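Racemase (PDB 3MKC) belongs to the mandelate racemase/muconate lactonizing enzyme family of the enolase superfamily, pairing an N-terminal capping domain with a TIM-barrel domain. Local coordinates at residues A[65-70]-A[93-98]; A[103-108]-A[288-293]; A[176-181]-A[208-213]. All coordinates share one frame; numbering follows the deposited sequence.

Contact 1: A[65-70]-A[93-98]; sequences HKWLTN and ATQWQG
A type I beta turn, His-65 to Leu-68, in the loop before helix 83-93 lies against the end of that helix and the short helix 95-98. The backbone carbonyls of Trp-67 and Ala-93 are the acceptors. Trp-67 O takes the N-H of Trp-96 (N to O 2.8 Å). Ala-93 O accepts from Thr-69 OG1 at 2.7 Å, and Thr-69 N adds a weak second bond to it. The edge of the His-65 ring points at the face of the Trp-96 five-membered ring, planes 84° apart, with CE1 of His-65 3.9 Å from CG of Trp-96. His-65 CG lies between its own backbone N and carbonyl carbon (chi1 56°), and the ring is held by ND1, which accepts from Trp-67 N at 3.1 Å. Gln-95 brings NE2 to the edge of the Trp-67 indole, 3.4 Å from CD1, with amide and ring planes 85° apart; that NE2 also bonds Asp-92 O. A water joins it to Trp-67 NE1. A second water links Thr-69 O to Gln-97 NE2. Leu-68 and Thr-69 are buried while both tryptophans are exposed, and Thr-94 and Gln-97 rest on Tyr-58 of helix 52-59.

Contact 2: A[103-108]-A[288-293]; sequences GMFALS and YNRCGG
Met-104, a selenomethionine on helix 102-122, opens the contact with the loop 288-293 that leads into helix 293-306. Its chain bends at chi2 and chi3 and brings the methyl CE within 3.6 Å of Gly-292 CA, where a glycine offers no side chain to meet it; the Met-104 side chain also touches Trp-87 and Tyr-91 of helix 83-93. Phe-105 follows, its ring side by side with the Arg-290 side chain and pointing the same way. CG of Arg-290 lies over the ring face in a CH-pi contact, 4.3 Å from the centroid, while Phe-105 CZ comes 3.3 Å from Arg-290 NH1 over the guanidinium face. The two planes are 44° apart, a tilted overlap rather than a flat stack. Leu-107 touches lightly, CD2 being 4.2 Å from Gly-292 O. Ser-108 ends the run with its CB against the Tyr-288 and Asn-289 backbone. Its OG lies beside its own backbone N (chi1 -61°) and donates back to Met-104 O at 2.6 Å; Ser-108 N reaches that oxygen from the opposite face of the carbonyl plane. The same OG accepts a weak bond from Gly-292 N, 2.7 Å away. One buried hydroxyl thus serves helix and loop together, and Arg-290, salt-bridged through NH1 to Asp-49, sets a countered charge against the ring, a pairing that probably helps hold the guanidinium in place.

Contact 3: A[176-181]-A[208-213]; sequences VKVCVP and MMVDYL
Lys-177 and Met-209 (a selenomethionine) sit side by side on neighbouring parallel strands, 176-179 and 208-211, and their side chains cross at about a right angle. The aliphatic stem of the lysine fits against the root of its neighbour, CG of Lys-177 being 3.8 Å from CB of Met-209, before Met-209 bends off at chi2. Further along this face, Cys-179 SG rests on Asp-211 CB at 3.9 Å. On the other face the meeting side chains are apolar: Val-178 CG2 is the bump that touches both the selenomethionine methyl Met-208 CE and Val-210 CG2, each 4.1 Å away. Past the strand ends the interlock continues. Val-180 CG2 leans on Tyr-212 CD1 at 4.0 Å, while Val-210 CG1 sits over one face of that ring, near its rim. Leu-213 turns back, and its CD1 touches both Cys-179 CB and Val-180 O. An Asx turn shapes this return, Leu-213 N bonding Asp-211 OD1 at 2.8 Å from above the carboxylate plane. Four backbone bonds fix the register, from Met-209 N to Val-176 O through to Val-180 N to Asp-211 O. Lys-177 NZ makes a salt bridge to Glu-238 of the next strand. Val-176, Val-178, Met-208 and Val-210 face helices 154-170 and 188-202, while Lys-177, Cys-179, Met-209 and Asp-211 lie on the inner face, as in the beta-alpha-beta units of a TIM barrel.

In the fold
Contacts 1 and 2 adjoin: helices 95-98 and 102-122 follow each other in the chain, and Gly-98 O packs on Met-104 SE at 3.2 Å. Contact 1 stays within the N-terminal domain and is only partly buried, mixing water bridges and aromatic edges with turn carbonyls. Contact 2 is buried and ties that domain to the barrel domain, spanning 179 intervening residues with a shared serine hydroxyl and an arginine over a phenylalanine. Contact 3, also buried, belongs wholly to the barrel domain and relies on regular strand-to-strand bonding; its centre is about 25 Å from that of contact 2 and about 38 Å from that of contact 1, across the centre of the chain.

Contact 1: A[65-70]-A[93-98]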
ATOM      1  N   HIS A  65     -21.349 -13.678  18.763  1.00 21.87           N
ATOM      2  CA  HIS A  65     -22.445 -12.748  18.961  1.00 20.54           C
ATOM      3  C   HIS A  65     -22.484 -11.708  17.863  1.00 21.04           C
ATOM      4  O   HIS A  65     -21.687 -11.755  16.926  1.00 20.51           O
ATOM      5  CB  HIS A  65     -22.368 -12.099  20.353  1.00 21.73           C
ATOM      6  CG  HIS A  65     -21.079 -11.392  20.641  1.00 21.35           C
ATOM      7  ND1 HIS A  65     -20.779 -10.147  20.130  1.00 19.20           N
ATOM      8  CD2 HIS A  65     -20.022 -11.744  21.412  1.00 21.10           C
ATOM      9  CE1 HIS A  65     -19.596  -9.764  20.574  1.00 20.20           C
ATOM     10  NE2 HIS A  65     -19.115 -10.714  21.354  1.00 20.30           N
ATOM     11  N   LYS A  66     -23.415 -10.771  17.983  1.00 20.00           N
ATOM     12  CA  LYS A  66     -23.607  -9.741  16.976  1.00 21.23           C
ATOM     13  C   LYS A  66     -22.345  -9.051  16.487  1.00 20.57           C
ATOM     14  O   LYS A  66     -22.206  -8.782  15.296  1.00 19.38           O
ATOM     15  CB  LYS A  66     -24.587  -8.678  17.475  1.00 23.08           C
ATOM     16  CG  LYS A  66     -24.878  -7.612  16.428  1.00 25.80           C
ATOM     17  CD  LYS A  66     -25.886  -6.593  16.904  1.00 26.89           C
ATOM     18  CE  LYS A  66     -26.133  -5.549  15.828  1.00 27.35           C
ATOM     19  NZ  LYS A  66     -27.113  -4.534  16.275  1.00 32.06           N
ATOM     20  N   TRP A  67     -21.430  -8.767  17.403  1.00 19.96           N
ATOM     21  CA  TRP A  67     -20.203  -8.065  17.045  1.00 19.34           C
ATOM     22  C   TRP A  67     -18.963  -8.947  16.936  1.00 18.37           C
ATOM     23  O   TRP A  67     -17.870  -8.446  16.667  1.00 15.56           O
ATOM     24  CB  TRP A  67     -19.959  -6.940  18.047  1.00 20.45           C
ATOM     25  CG  TRP A  67     -21.096  -5.952  18.084  1.00 23.07           C
ATOM     26  CD1 TRP A  67     -21.412  -5.030  17.127  1.00 23.09           C
ATOM     27  CD2 TRP A  67     -22.099  -5.829  19.104  1.00 21.98           C
ATOM     28  NE1 TRP A  67     -22.548  -4.344  17.487  1.00 24.15           N
ATOM     29  CE2 TRP A  67     -22.990  -4.814  18.694  1.00 22.50           C
ATOM     30  CE3 TRP A  67     -22.329  -6.478  20.322  1.00 25.19           C
ATOM     31  CZ2 TRP A  67     -24.097  -4.432  19.459  1.00 23.88           C
ATOM     32  CZ3 TRP A  67     -23.431  -6.099  21.084  1.00 25.96           C
ATOM     33  CH2 TRP A  67     -24.301  -5.084  20.648  1.00 25.21           C
ATOM     34  N   LEU A  68     -19.131 -10.254  17.141  1.00 17.23           N
ATOM     35  CA  LEU A  68     -18.016 -11.193  17.054  1.00 16.87           C
ATOM     36  C   LEU A  68     -18.408 -12.287  16.067  1.00 18.12           C
ATOM     37  O   LEU A  68     -18.775 -13.396  16.442  1.00 17.98           O
ATOM     38  CB  LEU A  68     -17.708 -11.791  18.436  1.00 19.01           C
ATOM     39  CG  LEU A  68     -16.505 -12.730  18.582  1.00 22.75           C
ATOM     40  CD1 LEU A  68     -15.292 -12.124  17.929  1.00 23.81           C
ATOM     41  CD2 LEU A  68     -16.235 -12.987  20.066  1.00 23.68           C
ATOM     42  N   THR A  69     -18.312 -11.944  14.790  1.00 18.17           N
ATOM     43  CA  THR A  69     -18.684 -12.837  13.712  1.00 18.19           C
ATOM     44  C   THR A  69     -17.476 -13.223  12.870  1.00 17.11           C
ATOM     45  O   THR A  69     -16.484 -12.497  12.823  1.00 15.41           O
ATOM     46  CB  THR A  69     -19.703 -12.129  12.810  1.00 18.11           C
ATOM     47  OG1 THR A  69     -20.712 -11.523  13.630  1.00 17.96           O
ATOM     48  CG2 THR A  69     -20.350 -13.104  11.842  1.00 21.18           C
ATOM     49  N   ASN A  70     -17.548 -14.379  12.220  1.00 16.72           N
ATOM     50  CA  ASN A  70     -16.465 -14.790  11.346  1.00 15.78           C
ATOM     51  C   ASN A  70     -16.514 -13.748  10.219  1.00 16.34           C
ATOM     52  O   ASN A  70     -17.596 -13.391   9.755  1.00 17.43           O
ATOM     53  CB  ASN A  70     -16.724 -16.199  10.800  1.00 16.81           C
ATOM     54  CG  ASN A  70     -15.691 -16.618   9.785  1.00 17.08           C
ATOM     55  OD1 ASN A  70     -15.732 -16.188   8.634  1.00 20.23           O
ATOM     56  ND2 ASN A  70     -14.739 -17.445  10.212  1.00 17.58           N
ATOM     57  N   ALA A  93     -20.254  -6.540  11.712  1.00 13.12           N
ATOM     58  CA  ALA A  93     -20.346  -7.833  12.388  1.00 13.11           C
ATOM     59  C   ALA A  93     -19.092  -8.294  13.116  1.00 13.69           C
ATOM     60  O   ALA A  93     -19.122  -9.299  13.827  1.00 17.15           O
ATOM     61  CB  ALA A  93     -20.774  -8.902  11.379  1.00 11.87           C
ATOM     62  N   THR A  94     -17.999  -7.556  12.969  1.00 15.78           N
ATOM     63  CA  THR A  94     -16.742  -7.943  13.593  1.00 14.68           C
ATOM     64  C   THR A  94     -16.157  -6.876  14.522  1.00 14.78           C
ATOM     65  O   THR A  94     -14.994  -6.958  14.899  1.00 16.63           O
ATOM     66  CB  THR A  94     -15.699  -8.243  12.514  1.00 15.10           C
ATOM     67  OG1 THR A  94     -15.538  -7.075  11.698  1.00 14.39           O
ATOM     68  CG2 THR A  94     -16.153  -9.412  11.627  1.00 15.99           C
ATOM     69  N   GLN A  95     -16.958  -5.884  14.890  1.00 13.92           N
ATOM     70  CA  GLN A  95     -16.482  -4.809  15.753  1.00 15.39           C
ATOM     71  C   GLN A  95     -15.797  -5.244  17.044  1.00 14.27           C
ATOM     72  O   GLN A  95     -14.875  -4.568  17.515  1.00 14.38           O
ATOM     73  CB  GLN A  95     -17.630  -3.877  16.121  1.00 16.70           C
ATOM     74  CG  GLN A  95     -18.212  -3.101  14.970  1.00 19.30           C
ATOM     75  CD  GLN A  95     -19.348  -2.221  15.424  1.00 19.73           C
ATOM     76  OE1 GLN A  95     -19.144  -1.260  16.163  1.00 20.53           O
ATOM     77  NE2 GLN A  95     -20.561  -2.554  14.997  1.00 19.88           N
ATOM     78  N   TRP A  96     -16.238  -6.356  17.629  1.00 13.21           N
ATOM     79  CA  TRP A  96     -15.640  -6.779  18.886  1.00 13.30           C
ATOM     80  C   TRP A  96     -14.135  -7.009  18.806  1.00 13.22           C
ATOM     81  O   TRP A  96     -13.422  -6.753  19.774  1.00 13.17           O
ATOM     82  CB  TRP A  96     -16.321  -8.042  19.440  1.00 15.13           C
ATOM     83  CG  TRP A  96     -16.076  -8.194  20.917  1.00 16.32           C
ATOM     84  CD1 TRP A  96     -15.196  -9.048  21.525  1.00 16.60           C
ATOM     85  CD2 TRP A  96     -16.658  -7.407  21.966  1.00 16.26           C
ATOM     86  NE1 TRP A  96     -15.193  -8.838  22.888  1.00 17.28           N
ATOM     87  CE2 TRP A  96     -16.081  -7.835  23.183  1.00 17.89           C
ATOM     88  CE3 TRP A  96     -17.608  -6.379  21.994  1.00 18.67           C
ATOM     89  CZ2 TRP A  96     -16.422  -7.269  24.417  1.00 18.54           C
ATOM     90  CZ3 TRP A  96     -17.948  -5.811  23.223  1.00 18.01           C
ATOM     91  CH2 TRP A  96     -17.354  -6.259  24.416  1.00 19.90           C
ATOM     92  N   GLN A  97     -13.645  -7.478  17.662  1.00 12.87           N
ATOM     93  CA  GLN A  97     -12.207  -7.716  17.532  1.00 13.20           C
ATOM     94  C   GLN A  97     -11.591  -7.331  16.192  1.00 13.30           C
ATOM     95  O   GLN A  97     -10.445  -7.673  15.928  1.00 15.74           O
ATOM     96  CB  GLN A  97     -11.879  -9.191  17.820  1.00 13.45           C
ATOM     97  CG  GLN A  97     -12.601 -10.206  16.935  1.00 13.77           C
ATOM     98  CD  GLN A  97     -12.282 -11.653  17.319  1.00 15.52           C
ATOM     99  OE1 GLN A  97     -11.846 -11.924  18.434  1.00 16.82           O
ATOM    100  NE2 GLN A  97     -12.520 -12.584  16.396  1.00 13.78           N
ATOM    101  N   GLY A  98     -12.332  -6.617  15.352  1.00 15.12           N
ATOM    102  CA  GLY A  98     -11.778  -6.255  14.059  1.00 15.46           C
ATOM    103  C   GLY A  98     -11.887  -4.807  13.619  1.00 14.79           C
ATOM    104  O   GLY A  98     -11.626  -4.503  12.457  1.00 16.10           O
TER
HETATM  105  O   HOH W   1     -23.157  -1.945  16.353  1.00 21.90           O
HETATM  106  O   HOH W   2     -14.090 -11.670  13.772  1.00 20.57           O

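Contact 2: A[103-108]-A[288-293]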
ATOM      1  N   GLY A 103      -7.473  -7.597  12.554  1.00 12.32           N
ATOM      2  CA  GLY A 103      -8.750  -7.888  11.936  1.00 12.74           C
ATOM      3  C   GLY A 103      -8.982  -7.115  10.653  1.00 12.34           C
ATOM      4  O   GLY A 103      -9.555  -7.644   9.700  1.00 13.58           O
HETATM    5  N   MSE A 104      -8.533  -5.866  10.618  1.00 12.33           N
HETATM    6  CA  MSE A 104      -8.720  -5.039   9.433  1.00 11.82           C
HETATM    7  C   MSE A 104      -7.872  -5.509   8.256  1.00 10.89           C
HETATM    8  O   MSE A 104      -8.239  -5.282   7.106  1.00 13.41           O
HETATM    9  CB  MSE A 104      -8.405  -3.569   9.747  1.00 12.45           C
HETATM   10  CG  MSE A 104      -9.494  -2.867  10.567  1.00 13.06           C
HETATM   11 SE   MSE A 104     -11.252  -2.851   9.765  1.00 16.88          SE
HETATM   12  CE  MSE A 104     -10.835  -1.975   8.111  1.00 13.33           C
ATOM     13  N   PHE A 105      -6.746  -6.162   8.532  1.00 12.20           N
ATOM     14  CA  PHE A 105      -5.914  -6.642   7.432  1.00 12.78           C
ATOM     15  C   PHE A 105      -6.744  -7.689   6.689  1.00 13.03           C
ATOM     16  O   PHE A 105      -6.771  -7.722   5.460  1.00 13.80           O
ATOM     17  CB  PHE A 105      -4.616  -7.297   7.930  1.00 11.85           C
ATOM     18  CG  PHE A 105      -3.786  -6.440   8.849  1.00 12.54           C
ATOM     19  CD1 PHE A 105      -4.071  -5.086   9.048  1.00 11.69           C
ATOM     20  CD2 PHE A 105      -2.714  -7.008   9.538  1.00 10.77           C
ATOM     21  CE1 PHE A 105      -3.299  -4.319   9.923  1.00 11.22           C
ATOM     22  CE2 PHE A 105      -1.939  -6.248  10.414  1.00  9.15           C
ATOM     23  CZ  PHE A 105      -2.232  -4.902  10.608  1.00 12.14           C
ATOM     24  N   ALA A 106      -7.434  -8.536   7.447  1.00 12.87           N
ATOM     25  CA  ALA A 106      -8.263  -9.581   6.865  1.00 12.78           C
ATOM     26  C   ALA A 106      -9.401  -8.989   6.037  1.00 11.82           C
ATOM     27  O   ALA A 106      -9.683  -9.448   4.930  1.00 12.70           O
ATOM     28  CB  ALA A 106      -8.824 -10.467   7.965  1.00 13.16           C
ATOM     29  N   LEU A 107     -10.055  -7.968   6.579  1.00 11.15           N
ATOM     30  CA  LEU A 107     -11.149  -7.332   5.867  1.00 11.90           C
ATOM     31  C   LEU A 107     -10.594  -6.728   4.577  1.00 11.89           C
ATOM     32  O   LEU A 107     -11.219  -6.820   3.525  1.00 14.13           O
ATOM     33  CB  LEU A 107     -11.793  -6.252   6.745  1.00 11.31           C
ATOM     34  CG  LEU A 107     -13.070  -5.561   6.251  1.00 13.95           C
ATOM     35  CD1 LEU A 107     -13.752  -4.882   7.422  1.00 16.75           C
ATOM     36  CD2 LEU A 107     -12.745  -4.541   5.165  1.00 15.03           C
ATOM     37  N   SER A 108      -9.408  -6.131   4.673  1.00 11.48           N
ATOM     38  CA  SER A 108      -8.747  -5.505   3.530  1.00 12.00           C
ATOM     39  C   SER A 108      -8.550  -6.476   2.361  1.00 13.58           C
ATOM     40  O   SER A 108      -8.848  -6.147   1.210  1.00 15.29           O
ATOM     41  CB  SER A 108      -7.390  -4.950   3.962  1.00 11.28           C
ATOM     42  OG  SER A 108      -7.538  -3.961   4.972  1.00 11.63           O
ATOM     43  N   TYR A 288      -3.097  -0.631   1.355  1.00 12.04           N
ATOM     44  CA  TYR A 288      -4.170  -1.360   0.682  1.00 12.24           C
ATOM     45  C   TYR A 288      -4.596  -2.600   1.444  1.00 13.38           C
ATOM     46  O   TYR A 288      -5.787  -2.859   1.628  1.00 14.01           O
ATOM     47  CB  TYR A 288      -3.716  -1.831  -0.705  1.00 13.29           C
ATOM     48  CG  TYR A 288      -3.189  -0.756  -1.615  1.00  9.91           C
ATOM     49  CD1 TYR A 288      -4.045  -0.036  -2.448  1.00 12.55           C
ATOM     50  CD2 TYR A 288      -1.829  -0.454  -1.646  1.00 10.93           C
ATOM     51  CE1 TYR A 288      -3.562   0.958  -3.289  1.00 11.40           C
ATOM     52  CE2 TYR A 288      -1.335   0.539  -2.484  1.00 12.23           C
ATOM     53  CZ  TYR A 288      -2.208   1.244  -3.301  1.00 12.89           C
ATOM     54  OH  TYR A 288      -1.728   2.255  -4.106  1.00 13.27           O
ATOM     55  N   ASN A 289      -3.611  -3.381   1.868  1.00 14.29           N
ATOM     56  CA  ASN A 289      -3.885  -4.636   2.546  1.00 14.56           C
ATOM     57  C   ASN A 289      -3.929  -4.558   4.064  1.00 14.71           C
ATOM     58  O   ASN A 289      -3.855  -5.586   4.746  1.00 13.22           O
ATOM     59  CB  ASN A 289      -2.861  -5.690   2.099  1.00 16.67           C
ATOM     60  CG  ASN A 289      -1.428  -5.213   2.250  1.00 16.68           C
ATOM     61  OD1 ASN A 289      -0.999  -4.845   3.345  1.00 17.80           O
ATOM     62  ND2 ASN A 289      -0.678  -5.215   1.144  1.00 13.79           N
ATOM     63  N   ARG A 290      -4.061  -3.343   4.591  1.00 11.90           N
ATOM     64  CA  ARG A 290      -4.121  -3.153   6.033  1.00 12.09           C
ATOM     65  C   ARG A 290      -5.312  -2.317   6.492  1.00 12.39           C
ATOM     66  O   ARG A 290      -6.064  -2.718   7.382  1.00 13.35           O
ATOM     67  CB  ARG A 290      -2.858  -2.445   6.542  1.00 11.72           C
ATOM     68  CG  ARG A 290      -1.560  -3.239   6.491  1.00 10.51           C
ATOM     69  CD  ARG A 290      -0.389  -2.328   6.877  1.00  8.70           C
ATOM     70  NE  ARG A 290      -0.463  -1.866   8.264  1.00 11.65           N
ATOM     71  CZ  ARG A 290      -0.041  -2.571   9.311  1.00 11.22           C
ATOM     72  NH1 ARG A 290       0.494  -3.771   9.130  1.00 11.71           N
ATOM     73  NH2 ARG A 290      -0.156  -2.078  10.540  1.00 10.72           N
ATOM     74  N   CYS A 291      -5.474  -1.151   5.868  1.00 12.64           N
ATOM     75  CA  CYS A 291      -6.488  -0.185   6.284  1.00 11.77           C
ATOM     76  C   CYS A 291      -7.950  -0.353   5.943  1.00 10.90           C
ATOM     77  O   CYS A 291      -8.767   0.428   6.420  1.00 12.52           O
ATOM     78  CB  CYS A 291      -6.068   1.212   5.827  1.00 12.15           C
ATOM     79  SG  CYS A 291      -6.444   1.546   4.090  1.00 13.46           S
ATOM     80  N   GLY A 292      -8.293  -1.351   5.133  1.00  9.63           N
ATOM     81  CA  GLY A 292      -9.685  -1.530   4.763  1.00  8.80           C
ATOM     82  C   GLY A 292      -9.849  -1.674   3.257  1.00  9.40           C
ATOM     83  O   GLY A 292     -10.953  -1.574   2.742  1.00 12.02           O
ATOM     84  N   GLY A 293      -8.739  -1.879   2.550  1.00 10.36           N
ATOM     85  CA  GLY A 293      -8.796  -2.071   1.105  1.00 10.74           C
ATOM     86  C   GLY A 293      -9.036  -0.835   0.259  1.00 10.86           C
ATOM     87  O   GLY A 293      -8.929   0.294   0.747  1.00 11.86           O
TER

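Contact 3: A[176-181]-A[208-213]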
ATOM      1  N   VAL A 176      12.058   8.268  -6.514  1.00 16.23           N
ATOM      2  CA  VAL A 176      12.518   7.119  -5.756  1.00 17.60           C
ATOM      3  C   VAL A 176      12.553   7.439  -4.267  1.00 17.74           C
ATOM      4  O   VAL A 176      12.683   8.596  -3.871  1.00 19.65           O
ATOM      5  CB  VAL A 176      13.937   6.695  -6.194  1.00 17.42           C
ATOM      6  CG1 VAL A 176      13.926   6.278  -7.668  1.00 18.91           C
ATOM      7  CG2 VAL A 176      14.911   7.842  -5.977  1.00 19.91           C
ATOM      8  N   LYS A 177      12.429   6.408  -3.444  1.00 18.84           N
ATOM      9  CA  LYS A 177      12.482   6.593  -2.004  1.00 17.48           C
ATOM     10  C   LYS A 177      13.646   5.789  -1.460  1.00 18.23           C
ATOM     11  O   LYS A 177      13.813   4.623  -1.806  1.00 19.41           O
ATOM     12  CB  LYS A 177      11.189   6.115  -1.340  1.00 18.11           C
ATOM     13  CG  LYS A 177      11.168   6.358   0.166  1.00 15.64           C
ATOM     14  CD  LYS A 177       9.781   6.149   0.762  1.00 17.12           C
ATOM     15  CE  LYS A 177       9.397   4.676   0.821  1.00 18.18           C
ATOM     16  NZ  LYS A 177       8.030   4.483   1.390  1.00 17.00           N
ATOM     17  N   VAL A 178      14.458   6.424  -0.627  1.00 17.76           N
ATOM     18  CA  VAL A 178      15.598   5.763  -0.009  1.00 18.60           C
ATOM     19  C   VAL A 178      15.278   5.650   1.471  1.00 20.44           C
ATOM     20  O   VAL A 178      14.355   6.302   1.952  1.00 20.92           O
ATOM     21  CB  VAL A 178      16.882   6.584  -0.190  1.00 18.39           C
ATOM     22  CG1 VAL A 178      17.191   6.740  -1.674  1.00 18.37           C
ATOM     23  CG2 VAL A 178      16.720   7.948   0.469  1.00 17.14           C
ATOM     24  N   CYS A 179      16.028   4.824   2.193  1.00 19.89           N
ATOM     25  CA  CYS A 179      15.791   4.651   3.620  1.00 21.78           C
ATOM     26  C   CYS A 179      17.071   4.815   4.412  1.00 22.24           C
ATOM     27  O   CYS A 179      18.170   4.665   3.875  1.00 23.35           O
ATOM     28  CB  CYS A 179      15.247   3.253   3.913  1.00 22.35           C
ATOM     29  SG  CYS A 179      13.942   2.679   2.827  1.00 25.55           S
ATOM     30  N   VAL A 180      16.918   5.127   5.694  1.00 21.66           N
ATOM     31  CA  VAL A 180      18.054   5.245   6.593  1.00 21.27           C
ATOM     32  C   VAL A 180      18.028   3.915   7.335  1.00 22.23           C
ATOM     33  O   VAL A 180      17.090   3.637   8.083  1.00 20.97           O
ATOM     34  CB  VAL A 180      17.873   6.395   7.614  1.00 20.40           C
ATOM     35  CG1 VAL A 180      19.053   6.431   8.577  1.00 20.78           C
ATOM     36  CG2 VAL A 180      17.766   7.728   6.892  1.00 20.00           C
ATOM     37  N   PRO A 181      19.038   3.059   7.119  1.00 23.25           N
ATOM     38  CA  PRO A 181      19.091   1.756   7.789  1.00 24.41           C
ATOM     39  C   PRO A 181      18.780   1.824   9.287  1.00 25.37           C
ATOM     40  O   PRO A 181      19.370   2.611  10.020  1.00 25.54           O
ATOM     41  CB  PRO A 181      20.515   1.291   7.506  1.00 24.53           C
ATOM     42  CG  PRO A 181      20.751   1.832   6.131  1.00 24.47           C
ATOM     43  CD  PRO A 181      20.221   3.251   6.263  1.00 23.63           C
HETATM   44  N   MSE A 208      12.978  12.778  -4.782  1.00 15.09           N
HETATM   45  CA  MSE A 208      13.538  11.847  -3.813  1.00 14.52           C
HETATM   46  C   MSE A 208      12.819  11.912  -2.479  1.00 14.67           C
HETATM   47  O   MSE A 208      12.768  12.967  -1.845  1.00 14.39           O
HETATM   48  CB  MSE A 208      15.018  12.146  -3.593  1.00 15.71           C
HETATM   49  CG  MSE A 208      15.725  11.159  -2.674  1.00 17.84           C
HETATM   50 SE   MSE A 208      17.637  11.447  -2.646  1.00 31.04          SE
HETATM   51  CE  MSE A 208      17.938  11.639  -0.774  1.00 20.83           C
HETATM   52  N   MSE A 209      12.280  10.771  -2.063  1.00 14.80           N
HETATM   53  CA  MSE A 209      11.572  10.648  -0.793  1.00 15.41           C
HETATM   54  C   MSE A 209      12.488   9.943   0.196  1.00 16.01           C
HETATM   55  O   MSE A 209      13.423   9.254  -0.209  1.00 16.65           O
HETATM   56  CB  MSE A 209      10.297   9.829  -0.965  1.00 15.95           C
HETATM   57  CG  MSE A 209       9.228  10.516  -1.815  1.00 17.50           C
HETATM   58 SE   MSE A 209       9.491  10.466  -3.729  1.00 24.11          SE
HETATM   59  CE  MSE A 209       7.668  10.261  -4.234  1.00 18.71           C
ATOM     60  N   VAL A 210      12.227  10.112   1.487  1.00 15.71           N
ATOM     61  CA  VAL A 210      13.064   9.479   2.503  1.00 15.68           C
ATOM     62  C   VAL A 210      12.258   8.819   3.619  1.00 17.52           C
ATOM     63  O   VAL A 210      11.334   9.423   4.174  1.00 16.05           O
ATOM     64  CB  VAL A 210      14.029  10.502   3.146  1.00 15.61           C
ATOM     65  CG1 VAL A 210      14.985   9.787   4.099  1.00 16.58           C
ATOM     66  CG2 VAL A 210      14.807  11.240   2.061  1.00 16.53           C
ATOM     67  N   ASP A 211      12.623   7.579   3.930  1.00 16.76           N
ATOM     68  CA  ASP A 211      11.986   6.795   4.982  1.00 17.50           C
ATOM     69  C   ASP A 211      13.001   6.709   6.111  1.00 18.25           C
ATOM     70  O   ASP A 211      14.042   6.062   5.969  1.00 19.06           O
ATOM     71  CB  ASP A 211      11.651   5.391   4.456  1.00 18.56           C
ATOM     72  CG  ASP A 211      11.064   4.474   5.527  1.00 17.20           C
ATOM     73  OD1 ASP A 211      10.894   4.910   6.682  1.00 19.05           O
ATOM     74  OD2 ASP A 211      10.769   3.306   5.201  1.00 17.08           O
ATOM     75  N   TYR A 212      12.709   7.371   7.223  1.00 16.96           N
ATOM     76  CA  TYR A 212      13.623   7.378   8.358  1.00 17.38           C
ATOM     77  C   TYR A 212      13.440   6.168   9.276  1.00 16.37           C
ATOM     78  O   TYR A 212      14.155   6.012  10.265  1.00 17.85           O
ATOM     79  CB  TYR A 212      13.470   8.699   9.120  1.00 16.83           C
ATOM     80  CG  TYR A 212      13.868   9.905   8.290  1.00 15.66           C
ATOM     81  CD1 TYR A 212      15.178  10.381   8.292  1.00 14.95           C
ATOM     82  CD2 TYR A 212      12.942  10.545   7.475  1.00 15.94           C
ATOM     83  CE1 TYR A 212      15.556  11.470   7.497  1.00 14.73           C
ATOM     84  CE2 TYR A 212      13.302  11.625   6.680  1.00 15.10           C
ATOM     85  CZ  TYR A 212      14.611  12.086   6.693  1.00 16.04           C
ATOM     86  OH  TYR A 212      14.967  13.161   5.903  1.00 15.05           O
ATOM     87  N   LEU A 213      12.489   5.308   8.922  1.00 17.33           N
ATOM     88  CA  LEU A 213      12.211   4.088   9.669  1.00 16.93           C
ATOM     89  C   LEU A 213      12.055   4.217  11.179  1.00 17.01           C
ATOM     90  O   LEU A 213      12.564   3.389  11.940  1.00 16.34           O
ATOM     91  CB  LEU A 213      13.279   3.030   9.351  1.00 18.22           C
ATOM     92  CG  LEU A 213      13.170   2.437   7.947  1.00 20.35           C
ATOM     93  CD1 LEU A 213      14.473   1.731   7.565  1.00 20.45           C
ATOM     94  CD2 LEU A 213      11.990   1.475   7.900  1.00 20.02           C
TER
HETATM   95  O   HOH W   3      16.490   4.543  10.511  1.00 23.59           O